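PDB 6M5H: beta-lactamase from Klebsiella pneumoniae, which probably hydrolyses the ring of beta-lactam antibiotics to substituted beta-amino acids, as a class C enzyme that confers antibiotic resistance. Local coordinates for residues Val61-Leu66 and Thr233-Leu238. The protein carries 1 engineered substitution. Residues are numbered along the deposited sequence; the frame is centred on the assembly and turned at random.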
loop_
_atom_site.group_PDB
_atom_site.type_symbol
_atom_site.label_atom_id
_atom_site.label_comp_id
_atom_site.label_asym_id
_atom_site.label_seq_id
_atom_site.Cartn_x
_atom_site.Cartn_y
_atom_site.Cartn_z
ATOM N N VAL A 61 20.529 -2.376 -9.199
ATOM C CA VAL A 61 19.679 -2.542 -8.023
ATOM C C VAL A 61 20.513 -3.232 -6.959
ATOM O O VAL A 61 21.192 -4.231 -7.239
ATOM C CB VAL A 61 18.440 -3.388 -8.364
ATOM C CG1 VAL A 61 17.593 -3.618 -7.128
ATOM C CG2 VAL A 61 17.607 -2.696 -9.432
ATOM N N THR A 62 20.501 -2.696 -5.745
ATOM C CA THR A 62 21.201 -3.244 -4.591
ATOM C C THR A 62 20.211 -3.374 -3.441
ATOM O O THR A 62 19.039 -2.970 -3.553
ATOM C CB THR A 62 22.359 -2.349 -4.107
ATOM O OG1 THR A 62 21.826 -1.233 -3.385
ATOM C CG2 THR A 62 23.214 -1.841 -5.245
ATOM N N GLU A 63 20.705 -3.854 -2.302
ATOM C CA GLU A 63 19.884 -3.967 -1.107
ATOM C C GLU A 63 19.354 -2.612 -0.662
ATOM O O GLU A 63 18.343 -2.559 0.042
ATOM C CB GLU A 63 20.727 -4.574 0.013
ATOM C CG GLU A 63 21.128 -6.015 -0.230
ATOM C CD GLU A 63 19.980 -6.889 -0.740
ATOM O OE1 GLU A 63 20.252 -7.857 -1.443
ATOM O OE2 GLU A 63 18.815 -6.638 -0.377
ATOM N N ASN A 64 20.001 -1.523 -1.061
ATOM C CA ASN A 64 19.591 -0.185 -0.643
ATOM C C ASN A 64 18.717 0.537 -1.642
ATOM O O ASN A 64 18.330 1.668 -1.368
ATOM C CB ASN A 64 20.814 0.677 -0.326
ATOM C CG ASN A 64 21.573 0.156 0.841
ATOM O OD1 ASN A 64 20.987 -0.322 1.802
ATOM N ND2 ASN A 64 22.893 0.263 0.783
ATOM N N THR A 65 18.415 -0.062 -2.795
ATOM C CA THR A 65 17.663 0.668 -3.816
ATOM C C THR A 65 16.257 1.017 -3.348
ATOM O O THR A 65 15.521 0.151 -2.872
ATOM C CB THR A 65 17.591 -0.135 -5.114
ATOM O OG1 THR A 65 18.927 -0.413 -5.555
ATOM C CG2 THR A 65 16.838 0.621 -6.204
ATOM N N LEU A 66 15.900 2.279 -3.501
ATOM C CA LEU A 66 14.580 2.795 -3.180
ATOM C C LEU A 66 13.735 2.823 -4.440
ATOM O O LEU A 66 14.158 3.342 -5.489
ATOM C CB LEU A 66 14.691 4.216 -2.622
ATOM C CG LEU A 66 15.473 4.347 -1.309
ATOM C CD1 LEU A 66 15.891 5.782 -1.042
ATOM C CD2 LEU A 66 14.706 3.794 -0.154
ATOM N N THR A 233 12.627 0.351 0.299
ATOM C CA THR A 233 13.346 -0.821 -0.190
ATOM C C THR A 233 12.487 -2.065 -0.032
ATOM O O THR A 233 11.577 -2.125 0.808
ATOM C CB THR A 233 14.644 -1.051 0.588
ATOM O OG1 THR A 233 14.296 -1.374 1.932
ATOM C CG2 THR A 233 15.580 0.177 0.528
ATOM N N SER A 234 12.839 -3.102 -0.803
ATOM C CA SER A 234 12.138 -4.364 -0.636
ATOM C C SER A 234 12.354 -4.932 0.745
ATOM O O SER A 234 11.441 -5.553 1.296
ATOM C CB SER A 234 12.570 -5.353 -1.709
ATOM O OG SER A 234 13.947 -5.645 -1.574
ATOM N N SER A 235 13.546 -4.736 1.322
ATOM C CA SER A 235 13.806 -5.228 2.674
ATOM C C SER A 235 12.924 -4.553 3.711
ATOM O O SER A 235 12.420 -5.206 4.634
ATOM C CB SER A 235 15.283 -5.014 3.004
ATOM O OG SER A 235 16.107 -5.849 2.192
ATOM N N ASP A 236 12.769 -3.232 3.609
ATOM C CA ASP A 236 11.881 -2.565 4.560
ATOM C C ASP A 236 10.448 -3.038 4.407
ATOM O O ASP A 236 9.750 -3.239 5.409
ATOM C CB ASP A 236 11.948 -1.040 4.403
ATOM C CG ASP A 236 12.980 -0.385 5.289
ATOM O OD1 ASP A 236 13.930 -1.051 5.710
ATOM O OD2 ASP A 236 12.863 0.832 5.494
ATOM N N LEU A 237 9.992 -3.204 3.166
ATOM C CA LEU A 237 8.631 -3.712 2.985
ATOM C C LEU A 237 8.486 -5.146 3.448
ATOM O O LEU A 237 7.413 -5.526 3.925
ATOM C CB LEU A 237 8.151 -3.544 1.542
ATOM C CG LEU A 237 7.849 -2.107 1.144
ATOM C CD1 LEU A 237 7.537 -2.074 -0.332
ATOM C CD2 LEU A 237 6.706 -1.536 1.981
ATOM N N LEU A 238 9.549 -5.937 3.356
ATOM C CA LEU A 238 9.438 -7.291 3.880
ATOM C C LEU A 238 9.335 -7.279 5.392
ATOM O O LEU A 238 8.586 -8.065 5.977
ATOM C CB LEU A 238 10.600 -8.146 3.396
ATOM C CG LEU A 238 10.389 -9.645 3.607
ATOM C CD1 LEU A 238 9.294 -10.199 2.704
ATOM C CD2 LEU A 238 11.703 -10.394 3.391
HETATM O O HOH W 1 16.239 -4.291 0.071
HETATM O O HOH W 2 14.691 -2.570 -2.840
#
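The van der Waals part of the contact between the loop 61-66 and the first turn of helix 234-244 centres on Thr233. Its methyl CG2 lies 3.4 Å from Thr65 O and also touches the carbonyl oxygens of Glu63 and Asn64, while Leu66 CD2 meets it at 3.8 Å. Thr233 CA adds a CA-H...O contact to Thr65 O. Farther out, the exposed Glu63 bends at chi2 (-45°), which carries OE2 to 3.8 Å from Ser235 OG, a loose polar approach; its OE1 makes a weak hydrogen bond to Asn49 on strand 44-50.

Two waters bridge the segments. One donates to Glu63 O (2.7 Å from the water oxygen) and accepts from Ser235 N; the other donates to Thr65 O and accepts from Ser234 N, 2.8 Å from that nitrogen. The N-H groups of Ser234 and Ser235 thus reach the carbonyls of Thr65 and Glu63 through one water each, and no direct hydrogen bond joins the two segments.

Each segment is also braced internally. Thr233 is the N-cap: chi1 of 66° turns OG1 back over the start of the helix, where it accepts from Asp236 N at 2.9 Å, and CG2 is left facing the loop. In the loop, Thr62 to Thr65 form a type I beta turn, Thr62 OG1 accepts from Asn64 N in an ST turn, and Thr62 N gives a nearly straight bond (173°) to Thr65 OG1. Ser234 and Leu237 pack the helix against strand 340-346 of the antiparallel sheet, away from ligand-binding residues such as Ser71.

The Thr233 side chain therefore divides its work, its hydroxyl closing the helix start and its methyl packing against three carbonyl oxygens, while the waters supply acceptors for Ser234 N and Ser235 N and join helix to loop by polar bonds.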